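Local coordinates for protein teicoplanin pseudoaglycone deacetylase Orf2 (Actinoplanes teichomyceticus, PDB 3DFK) that probably removes the acetyl group from an N-acetylated sugar of teicoplanin pseudoaglycone, as a zinc-dependent amide hydrolase of the PIG-L family, at residues Ile13-Asp18 with Pro162-Thr167; Leu73-Glu78 with Tyr229-Val234. All coordinates share one frame; numbering follows the deposited sequence.

Contact 1 (Ile13-Asp18 with Pro162-Thr167); sequences ISPHLD and PDHEAT. With ZN (zinc ion), chain B; DKA (decanoic acid), chain C.
His16 and His164 hold a zinc ion between the two segments, His16 through ND1 and His164 through NE2, each at 2.1 Å. Asp19, a water and O2 of the bound decanoic acid complete its coordination. The imidazole planes lie obliquely at 49°. Together with the zinc bond, a hydrogen bond holds the ring of His16 in its rotation: His16 NE2 donates to Asp163 OD2 over 2.8 Å, nearly straight (170°) and close to the ring plane, and meets the anti lone pair of the oxygen. Asp163 is steadied by a salt bridge from its OD1 to Arg101, and His164 by a hydrogen bond from ND1 to Asp187 OD1. Thr167 OG1 donates back to Asp163 O (2.8 Å). The motifs Pro-His-Leu-Asp-Asp, following strand 9-14, and His-Pro-Asp-His, leading into helix 162-178, supply the zinc ligands His16, Asp19 and His164, as in PIG-L deacetylases. Pro15 CG sits over the face of the His164 ring, 3.5 Å from its centroid, in a CH-pi contact, and Pro15 CB rests 3.4 Å from Thr167 OG1. Chi1 of -64° turns that hydroxyl back to Asp163 and leaves Thr167 CG2, anti to the backbone N, against Ile13 CG2 at 3.7 Å.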
ATOM      1  N   ILE A  13       2.171   2.248  -6.864  1.00 20.24           N
ATOM      2  CA  ILE A  13       0.741   2.260  -6.608  1.00 19.81           C
ATOM      3  C   ILE A  13       0.486   1.727  -5.208  1.00 19.82           C
ATOM      4  O   ILE A  13       0.673   0.535  -4.945  1.00 20.07           O
ATOM      5  CB  ILE A  13      -0.028   1.443  -7.673  1.00 20.03           C
ATOM      6  CG1 ILE A  13       0.344   1.956  -9.078  1.00 19.07           C
ATOM      7  CG2 ILE A  13      -1.530   1.572  -7.429  1.00 21.60           C
ATOM      8  CD1 ILE A  13      -0.317   1.238 -10.245  1.00 20.16           C
ATOM      9  N   SER A  14       0.130   2.635  -4.300  1.00 19.76           N
ATOM     10  CA  SER A  14      -0.031   2.290  -2.893  1.00 19.64           C
ATOM     11  C   SER A  14      -1.519   2.052  -2.617  1.00 18.76           C
ATOM     12  O   SER A  14      -2.359   2.847  -3.044  1.00 19.80           O
ATOM     13  CB  SER A  14       0.477   3.447  -2.027  1.00 18.73           C
ATOM     14  OG  SER A  14       0.528   3.081  -0.658  1.00 21.22           O
ATOM     15  N   PRO A  15      -1.867   0.955  -1.910  1.00 18.57           N
ATOM     16  CA  PRO A  15      -3.270   0.820  -1.556  1.00 18.38           C
ATOM     17  C   PRO A  15      -3.734   1.954  -0.645  1.00 18.66           C
ATOM     18  O   PRO A  15      -4.721   2.626  -0.962  1.00 19.32           O
ATOM     19  CB  PRO A  15      -3.352  -0.535  -0.822  1.00 19.03           C
ATOM     20  CG  PRO A  15      -2.034  -1.185  -0.970  1.00 19.73           C
ATOM     21  CD  PRO A  15      -1.030  -0.165  -1.446  1.00 18.28           C
ATOM     22  N   HIS A  16      -2.998   2.182   0.448  1.00 17.47           N
ATOM     23  CA  HIS A  16      -3.399   3.136   1.466  1.00 17.82           C
ATOM     24  C   HIS A  16      -2.351   4.195   1.629  1.00 18.74           C
ATOM     25  O   HIS A  16      -1.219   4.040   1.157  1.00 19.04           O
ATOM     26  CB  HIS A  16      -3.553   2.468   2.816  1.00 18.38           C
ATOM     27  CG  HIS A  16      -4.621   1.419   2.845  1.00 18.08           C
ATOM     28  ND1 HIS A  16      -4.360   0.110   3.191  1.00 20.02           N
ATOM     29  CD2 HIS A  16      -5.941   1.489   2.574  1.00 19.41           C
ATOM     30  CE1 HIS A  16      -5.486  -0.584   3.134  1.00 19.46           C
ATOM     31  NE2 HIS A  16      -6.458   0.227   2.753  1.00 19.22           N
ATOM     32  N   LEU A  17      -2.734   5.249   2.345  1.00 19.62           N
ATOM     33  CA  LEU A  17      -1.826   6.344   2.671  1.00 20.41           C
ATOM     34  C   LEU A  17      -0.836   5.917   3.777  1.00 21.36           C
ATOM     35  O   LEU A  17      -1.056   6.177   4.967  1.00 22.43           O
ATOM     36  CB  LEU A  17      -2.651   7.575   3.060  1.00 21.04           C
ATOM     37  CG  LEU A  17      -3.567   8.111   1.947  1.00 20.20           C
ATOM     38  CD1 LEU A  17      -4.717   8.938   2.496  1.00 22.92           C
ATOM     39  CD2 LEU A  17      -2.794   8.895   0.854  1.00 23.11           C
ATOM     40  N   ASP A  18       0.222   5.219   3.355  1.00 20.83           N
ATOM     41  CA  ASP A  18       1.374   4.771   4.169  1.00 21.43           C
ATOM     42  C   ASP A  18       2.105   3.573   3.565  1.00 20.26           C
ATOM     43  O   ASP A  18       3.269   3.347   3.839  1.00 19.53           O
ATOM     44  CB  ASP A  18       1.044   4.500   5.643  1.00 22.22           C
ATOM     45  CG  ASP A  18      -0.012   3.437   5.838  1.00 26.85           C
ATOM     46  OD1 ASP A  18      -0.536   2.898   4.845  1.00 26.96           O
ATOM     47  OD2 ASP A  18      -0.332   3.173   7.013  1.00 32.11           O
ATOM     48  N   PRO A 162      -8.143  -6.570   2.044  1.00 24.49           N
ATOM     49  CA  PRO A 162      -8.935  -6.500   0.800  1.00 24.19           C
ATOM     50  C   PRO A 162      -8.520  -5.339  -0.096  1.00 22.78           C
ATOM     51  O   PRO A 162      -8.552  -5.475  -1.330  1.00 22.61           O
ATOM     52  CB  PRO A 162     -10.361  -6.247   1.286  1.00 24.97           C
ATOM     53  CG  PRO A 162     -10.380  -6.682   2.731  1.00 26.64           C
ATOM     54  CD  PRO A 162      -8.986  -6.535   3.254  1.00 25.31           C
ATOM     55  N   ASP A 163      -8.141  -4.213   0.511  1.00 21.12           N
ATOM     56  CA  ASP A 163      -7.745  -3.044  -0.269  1.00 20.49           C
ATOM     57  C   ASP A 163      -6.408  -3.292  -0.970  1.00 19.74           C
ATOM     58  O   ASP A 163      -6.159  -2.768  -2.066  1.00 19.19           O
ATOM     59  CB  ASP A 163      -7.655  -1.768   0.585  1.00 20.76           C
ATOM     60  CG  ASP A 163      -9.030  -1.281   1.095  1.00 23.21           C
ATOM     61  OD1 ASP A 163     -10.058  -1.658   0.494  1.00 22.60           O
ATOM     62  OD2 ASP A 163      -9.067  -0.490   2.067  1.00 25.92           O
ATOM     63  N   HIS A 164      -5.539  -4.062  -0.309  1.00 19.22           N
ATOM     64  CA  HIS A 164      -4.256  -4.425  -0.884  1.00 19.67           C
ATOM     65  C   HIS A 164      -4.448  -5.383  -2.031  1.00 20.24           C
ATOM     66  O   HIS A 164      -3.834  -5.232  -3.087  1.00 19.89           O
ATOM     67  CB  HIS A 164      -3.333  -5.043   0.164  1.00 19.55           C
ATOM     68  CG  HIS A 164      -2.761  -4.038   1.113  1.00 19.38           C
ATOM     69  ND1 HIS A 164      -1.435  -4.039   1.484  1.00 19.08           N
ATOM     70  CD2 HIS A 164      -3.325  -2.968   1.720  1.00 19.09           C
ATOM     71  CE1 HIS A 164      -1.212  -3.030   2.310  1.00 20.19           C
ATOM     72  NE2 HIS A 164      -2.344  -2.372   2.482  1.00 20.40           N
ATOM     73  N   GLU A 165      -5.326  -6.363  -1.844  1.00 20.46           N
ATOM     74  CA  GLU A 165      -5.568  -7.306  -2.932  1.00 21.82           C
ATOM     75  C   GLU A 165      -6.200  -6.612  -4.142  1.00 20.71           C
ATOM     76  O   GLU A 165      -5.839  -6.921  -5.264  1.00 20.67           O
ATOM     77  CB  GLU A 165      -6.432  -8.481  -2.460  1.00 22.22           C
ATOM     78  CG  GLU A 165      -5.648  -9.400  -1.521  1.00 24.63           C
ATOM     79  CD  GLU A 165      -6.414 -10.619  -1.028  1.00 26.25           C
ATOM     80  OE1 GLU A 165      -7.649 -10.698  -1.225  1.00 31.19           O
ATOM     81  OE2 GLU A 165      -5.751 -11.485  -0.416  1.00 29.58           O
ATOM     82  N   ALA A 166      -7.137  -5.698  -3.918  1.00 20.32           N
ATOM     83  CA  ALA A 166      -7.809  -4.981  -5.011  1.00 20.21           C
ATOM     84  C   ALA A 166      -6.812  -4.128  -5.776  1.00 20.43           C
ATOM     85  O   ALA A 166      -6.840  -4.086  -7.009  1.00 20.99           O
ATOM     86  CB  ALA A 166      -8.949  -4.099  -4.476  1.00 21.05           C
ATOM     87  N   THR A 167      -5.923  -3.473  -5.032  1.00 19.44           N
ATOM     88  CA  THR A 167      -4.896  -2.615  -5.638  1.00 18.93           C
ATOM     89  C   THR A 167      -3.967  -3.464  -6.525  1.00 18.97           C
ATOM     90  O   THR A 167      -3.731  -3.141  -7.687  1.00 18.88           O
ATOM     91  CB  THR A 167      -4.080  -1.882  -4.552  1.00 18.91           C
ATOM     92  OG1 THR A 167      -4.945  -0.999  -3.828  1.00 19.95           O
ATOM     93  CG2 THR A 167      -2.963  -1.046  -5.209  1.00 19.72           C
TER
HETATM   94 ZN    ZN B 300      -2.498  -0.638   3.689  1.00 24.03          ZN
HETATM   95  C1  DKA C 400      -2.371   0.524   6.234  1.00 34.74           C
HETATM   96  O1  DKA C 400      -1.949  -0.596   6.569  1.00 35.40           O
HETATM   97  C2  DKA C 400      -3.201   1.349   7.196  1.00 37.13           C
HETATM   98  C3  DKA C 400      -4.207   2.181   6.403  1.00 34.76           C
HETATM   99  C4  DKA C 400      -5.580   2.170   7.054  1.00 40.85           C
HETATM  100  C5  DKA C 400      -6.572   1.295   6.302  1.00 40.50           C
HETATM  101  C6  DKA C 400      -7.492   0.589   7.294  1.00 42.85           C
HETATM  102  C7  DKA C 400      -8.564  -0.247   6.601  1.00 42.93           C
HETATM  103  C8  DKA C 400      -9.402  -0.948   7.673  1.00 45.73           C
HETATM  104  C9  DKA C 400      -9.312  -2.469   7.635  1.00 46.19           C
HETATM  105  C10 DKA C 400     -10.642  -3.061   7.227  1.00 45.84           C
HETATM  106  O2  DKA C 400      -2.130   0.983   5.112  1.00 31.02           O
HETATM  107  O   HOH W   1      -3.034  -1.892   5.176  1.00 26.10           O

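Contact 2 (Leu73-Glu78 with Tyr229-Val234). With DKA (decanoic acid), chain C.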
ATOM      1  N   LEU A  73      -8.493  13.690   5.038  1.00 21.64           N
ATOM      2  CA  LEU A  73      -7.708  14.930   4.889  1.00 23.18           C
ATOM      3  C   LEU A  73      -6.414  14.890   5.716  1.00 23.68           C
ATOM      4  O   LEU A  73      -5.335  15.217   5.199  1.00 23.28           O
ATOM      5  CB  LEU A  73      -8.552  16.162   5.247  1.00 23.46           C
ATOM      6  CG  LEU A  73      -7.835  17.515   5.060  1.00 25.35           C
ATOM      7  CD1 LEU A  73      -7.390  17.654   3.605  1.00 29.14           C
ATOM      8  CD2 LEU A  73      -8.715  18.673   5.468  1.00 25.93           C
ATOM      9  N   TYR A  74      -6.532  14.481   6.985  1.00 23.61           N
ATOM     10  CA  TYR A  74      -5.379  14.350   7.883  1.00 24.21           C
ATOM     11  C   TYR A  74      -4.359  13.400   7.287  1.00 23.26           C
ATOM     12  O   TYR A  74      -3.185  13.699   7.240  1.00 22.24           O
ATOM     13  CB  TYR A  74      -5.794  13.840   9.276  1.00 26.39           C
ATOM     14  CG  TYR A  74      -6.250  14.924  10.227  1.00 29.51           C
ATOM     15  CD1 TYR A  74      -7.595  15.237  10.348  1.00 31.15           C
ATOM     16  CD2 TYR A  74      -5.337  15.626  11.016  1.00 31.81           C
ATOM     17  CE1 TYR A  74      -8.040  16.233  11.209  1.00 32.21           C
ATOM     18  CE2 TYR A  74      -5.772  16.635  11.894  1.00 31.71           C
ATOM     19  CZ  TYR A  74      -7.125  16.927  11.974  1.00 32.37           C
ATOM     20  OH  TYR A  74      -7.589  17.896  12.826  1.00 32.76           O
ATOM     21  N   ARG A  75      -4.817  12.239   6.833  1.00 21.45           N
ATOM     22  CA  ARG A  75      -3.913  11.248   6.272  1.00 20.84           C
ATOM     23  C   ARG A  75      -3.301  11.661   4.936  1.00 20.07           C
ATOM     24  O   ARG A  75      -2.146  11.316   4.641  1.00 19.99           O
ATOM     25  CB  ARG A  75      -4.635   9.900   6.161  1.00 22.11           C
ATOM     26  CG  ARG A  75      -4.937   9.307   7.524  1.00 21.77           C
ATOM     27  CD  ARG A  75      -5.418   7.871   7.354  1.00 25.17           C
ATOM     28  NE  ARG A  75      -4.332   7.021   6.864  1.00 26.62           N
ATOM     29  CZ  ARG A  75      -4.464   5.736   6.562  1.00 27.94           C
ATOM     30  NH1 ARG A  75      -5.640   5.140   6.694  1.00 30.06           N
ATOM     31  NH2 ARG A  75      -3.416   5.046   6.130  1.00 27.54           N
ATOM     32  N   ARG A  76      -4.060  12.405   4.125  1.00 19.43           N
ATOM     33  CA  ARG A  76      -3.512  12.889   2.864  1.00 19.54           C
ATOM     34  C   ARG A  76      -2.386  13.851   3.173  1.00 19.69           C
ATOM     35  O   ARG A  76      -1.372  13.828   2.502  1.00 19.57           O
ATOM     36  CB  ARG A  76      -4.560  13.601   2.013  1.00 19.37           C
ATOM     37  CG  ARG A  76      -5.503  12.651   1.244  1.00 20.18           C
ATOM     38  CD  ARG A  76      -6.466  13.490   0.445  1.00 22.65           C
ATOM     39  NE  ARG A  76      -7.336  12.679  -0.417  1.00 23.99           N
ATOM     40  CZ  ARG A  76      -7.953  13.160  -1.491  1.00 26.37           C
ATOM     41  NH1 ARG A  76      -7.756  14.423  -1.873  1.00 26.93           N
ATOM     42  NH2 ARG A  76      -8.733  12.373  -2.219  1.00 25.93           N
ATOM     43  N   LYS A  77      -2.563  14.695   4.186  1.00 20.04           N
ATOM     44  CA  LYS A  77      -1.486  15.644   4.535  1.00 20.48           C
ATOM     45  C   LYS A  77      -0.229  14.939   5.043  1.00 19.98           C
ATOM     46  O   LYS A  77       0.896  15.342   4.725  1.00 20.10           O
ATOM     47  CB  LYS A  77      -1.977  16.666   5.563  1.00 20.70           C
ATOM     48  CG  LYS A  77      -2.892  17.695   4.965  1.00 23.39           C
ATOM     49  CD  LYS A  77      -3.465  18.640   6.016  1.00 28.74           C
ATOM     50  CE  LYS A  77      -4.292  19.713   5.331  1.00 31.99           C
ATOM     51  NZ  LYS A  77      -5.067  20.576   6.272  1.00 35.72           N
ATOM     52  N   GLU A  78      -0.414  13.893   5.843  1.00 19.50           N
ATOM     53  CA  GLU A  78       0.694  13.049   6.294  1.00 20.17           C
ATOM     54  C   GLU A  78       1.425  12.442   5.098  1.00 20.17           C
ATOM     55  O   GLU A  78       2.664  12.444   5.036  1.00 19.16           O
ATOM     56  CB  GLU A  78       0.162  11.895   7.177  1.00 20.29           C
ATOM     57  CG  GLU A  78      -0.260  12.326   8.580  1.00 20.79           C
ATOM     58  CD  GLU A  78      -0.841  11.177   9.380  1.00 22.95           C
ATOM     59  OE1 GLU A  78      -1.008  10.060   8.822  1.00 23.99           O
ATOM     60  OE2 GLU A  78      -1.108  11.402  10.576  1.00 26.99           O
ATOM     61  N   TYR A 229       3.759   9.832   9.158  1.00 23.05           N
ATOM     62  CA  TYR A 229       2.422   9.243   9.287  1.00 23.70           C
ATOM     63  C   TYR A 229       2.037   9.125  10.753  1.00 24.10           C
ATOM     64  O   TYR A 229       1.846   8.016  11.285  1.00 24.35           O
ATOM     65  CB  TYR A 229       2.348   7.870   8.596  1.00 22.99           C
ATOM     66  CG  TYR A 229       2.526   7.925   7.106  1.00 22.93           C
ATOM     67  CD1 TYR A 229       1.484   8.342   6.270  1.00 23.42           C
ATOM     68  CD2 TYR A 229       3.735   7.536   6.520  1.00 23.11           C
ATOM     69  CE1 TYR A 229       1.659   8.394   4.880  1.00 23.00           C
ATOM     70  CE2 TYR A 229       3.907   7.564   5.143  1.00 22.76           C
ATOM     71  CZ  TYR A 229       2.875   7.998   4.333  1.00 22.76           C
ATOM     72  OH  TYR A 229       3.073   8.031   2.988  1.00 22.78           O
ATOM     73  N   SER A 230       1.904  10.281  11.396  1.00 25.41           N
ATOM     74  CA  SER A 230       1.643  10.360  12.835  1.00 26.74           C
ATOM     75  C   SER A 230       0.474   9.496  13.271  1.00 26.71           C
ATOM     76  O   SER A 230       0.554   8.805  14.290  1.00 27.80           O
ATOM     77  CB  SER A 230       1.396  11.808  13.247  1.00 27.31           C
ATOM     78  OG  SER A 230       2.494  12.599  12.848  1.00 30.04           O
ATOM     79  N   SER A 231      -0.602   9.521  12.487  1.00 26.58           N
ATOM     80  CA  SER A 231      -1.816   8.797  12.822  1.00 26.54           C
ATOM     81  C   SER A 231      -1.587   7.290  12.917  1.00 27.56           C
ATOM     82  O   SER A 231      -2.332   6.581  13.598  1.00 27.16           O
ATOM     83  CB  SER A 231      -2.900   9.085  11.781  1.00 26.09           C
ATOM     84  OG  SER A 231      -2.553   8.532  10.524  1.00 26.63           O
ATOM     85  N   GLN A 232      -0.552   6.809  12.236  1.00 27.64           N
ATOM     86  CA  GLN A 232      -0.317   5.382  12.104  1.00 29.17           C
ATOM     87  C   GLN A 232       0.724   4.865  13.084  1.00 29.85           C
ATOM     88  O   GLN A 232       0.866   3.658  13.249  1.00 30.24           O
ATOM     89  CB  GLN A 232       0.085   5.036  10.656  1.00 28.80           C
ATOM     90  CG  GLN A 232      -0.906   5.516   9.593  1.00 29.18           C
ATOM     91  CD  GLN A 232      -2.323   4.998   9.811  1.00 30.91           C
ATOM     92  OE1 GLN A 232      -2.558   3.784   9.878  1.00 32.10           O
ATOM     93  NE2 GLN A 232      -3.274   5.917   9.933  1.00 29.34           N
HETATM   94  N   MSE A 233       1.427   5.768  13.758  1.00 31.31           N
HETATM   95  CA  MSE A 233       2.566   5.367  14.585  1.00 33.40           C
HETATM   96  C   MSE A 233       2.244   4.437  15.765  1.00 33.48           C
HETATM   97  O   MSE A 233       2.896   3.402  15.926  1.00 32.72           O
HETATM   98  CB  MSE A 233       3.376   6.586  15.033  1.00 34.54           C
HETATM   99  CG  MSE A 233       4.198   7.228  13.925  1.00 40.20           C
HETATM  100 SE   MSE A 233       5.292   5.955  12.923  1.00 55.21          SE
HETATM  101  CE  MSE A 233       4.114   5.722  11.380  1.00 51.74           C
ATOM    102  N   VAL A 234       1.242   4.792  16.568  1.00 33.90           N
ATOM    103  CA  VAL A 234       0.861   3.971  17.725  1.00 34.50           C
ATOM    104  C   VAL A 234       0.467   2.571  17.243  1.00 34.87           C
ATOM    105  O   VAL A 234       0.923   1.560  17.795  1.00 35.06           O
ATOM    106  CB  VAL A 234      -0.260   4.638  18.594  1.00 34.36           C
ATOM    107  CG1 VAL A 234      -0.752   3.693  19.690  1.00 34.73           C
ATOM    108  CG2 VAL A 234       0.248   5.925  19.230  1.00 34.78           C
TER
HETATM  109  C1  DKA C 400      -2.371   0.524   6.234  1.00 34.74           C
HETATM  110  O1  DKA C 400      -1.949  -0.596   6.569  1.00 35.40           O
HETATM  111  C2  DKA C 400      -3.201   1.349   7.196  1.00 37.13           C
HETATM  112  C3  DKA C 400      -4.207   2.181   6.403  1.00 34.76           C
HETATM  113  C4  DKA C 400      -5.580   2.170   7.054  1.00 40.85           C
HETATM  114  C5  DKA C 400      -6.572   1.295   6.302  1.00 40.50           C
HETATM  115  C6  DKA C 400      -7.492   0.589   7.294  1.00 42.85           C
HETATM  116  C7  DKA C 400      -8.564  -0.247   6.601  1.00 42.93           C
HETATM  117  C8  DKA C 400      -9.402  -0.948   7.673  1.00 45.73           C
HETATM  118  C9  DKA C 400      -9.312  -2.469   7.635  1.00 46.19           C
HETATM  119  C10 DKA C 400     -10.642  -3.061   7.227  1.00 45.84           C
HETATM  120  O2  DKA C 400      -2.130   0.983   5.112  1.00 31.02           O
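The short helical segments 73-78 and 230-234 run almost perpendicular (97°), their axes 10.4 Å apart at closest, and the backbones draw nearest where Glu78 CA lies 5.1 Å from Tyr229 CA. Glu78 carries most of the contact. Its side chain, extended beyond CG, reaches the start of helix 230-237, where both carboxylate oxygens are gripped by one residue: Ser231 OG donates to the syn lone pair of Glu78 OE1 at 2.8 Å, and Ser231 N donates to Glu78 OE2 at 2.7 Å from the syn side, well out of the carboxylate plane. The same hydroxyl accepts from Gln232 NE2 (2.8 Å to Ser231 OG), giving a relay from amide through hydroxyl to carboxylate. This joins helix 71-86 to helix 230-237, far later in the chain, beside the pocket that holds the decanoic acid. There the Gln232 chain, bent at chi2 (-56°), stacks its amide over one face of the Arg75 guanidinium, the planes 16° apart and Gln232 NE2 3.4 Å from Arg75 NE; both nitrogens are donors and are not bonded. Arg75 NH2 is hydrogen-bonded to Leu17 O, the guanidinium edge lies against methylenes C3 and C4 of the decanoic acid, and Trp63 adds a cation-pi contact. At the closest backbone approach, Tyr229 CD1 packs on Glu78 CB at 3.9 Å, its ring face turned to Glu78 O, while its hydroxyl is bonded to Asp79.

Overall arrangement
From the N terminus the chain enters the central sheet through strand 9-14 and leaves it at residues 13-18, passes through helix 71-86 and later reaches helix 162-178, where contact 1 closes a loop of 143 residues. Contact 2 begins within that loop and closes only at 229-234, 150 residues after helix segment 73-78, so the two cross. Contact 1 ties the C-terminal end of a central parallel strand to the helix after neighbouring strand 151-155 in the Rossmann-like core; contact 2 sets helix 230-237 across helix 71-86 beside the ligand pocket. Their centres lie about 16 Å apart, joined by the probable hydrogen bond from Arg75 NH2 to Leu17 O, and both touch the decanoic acid.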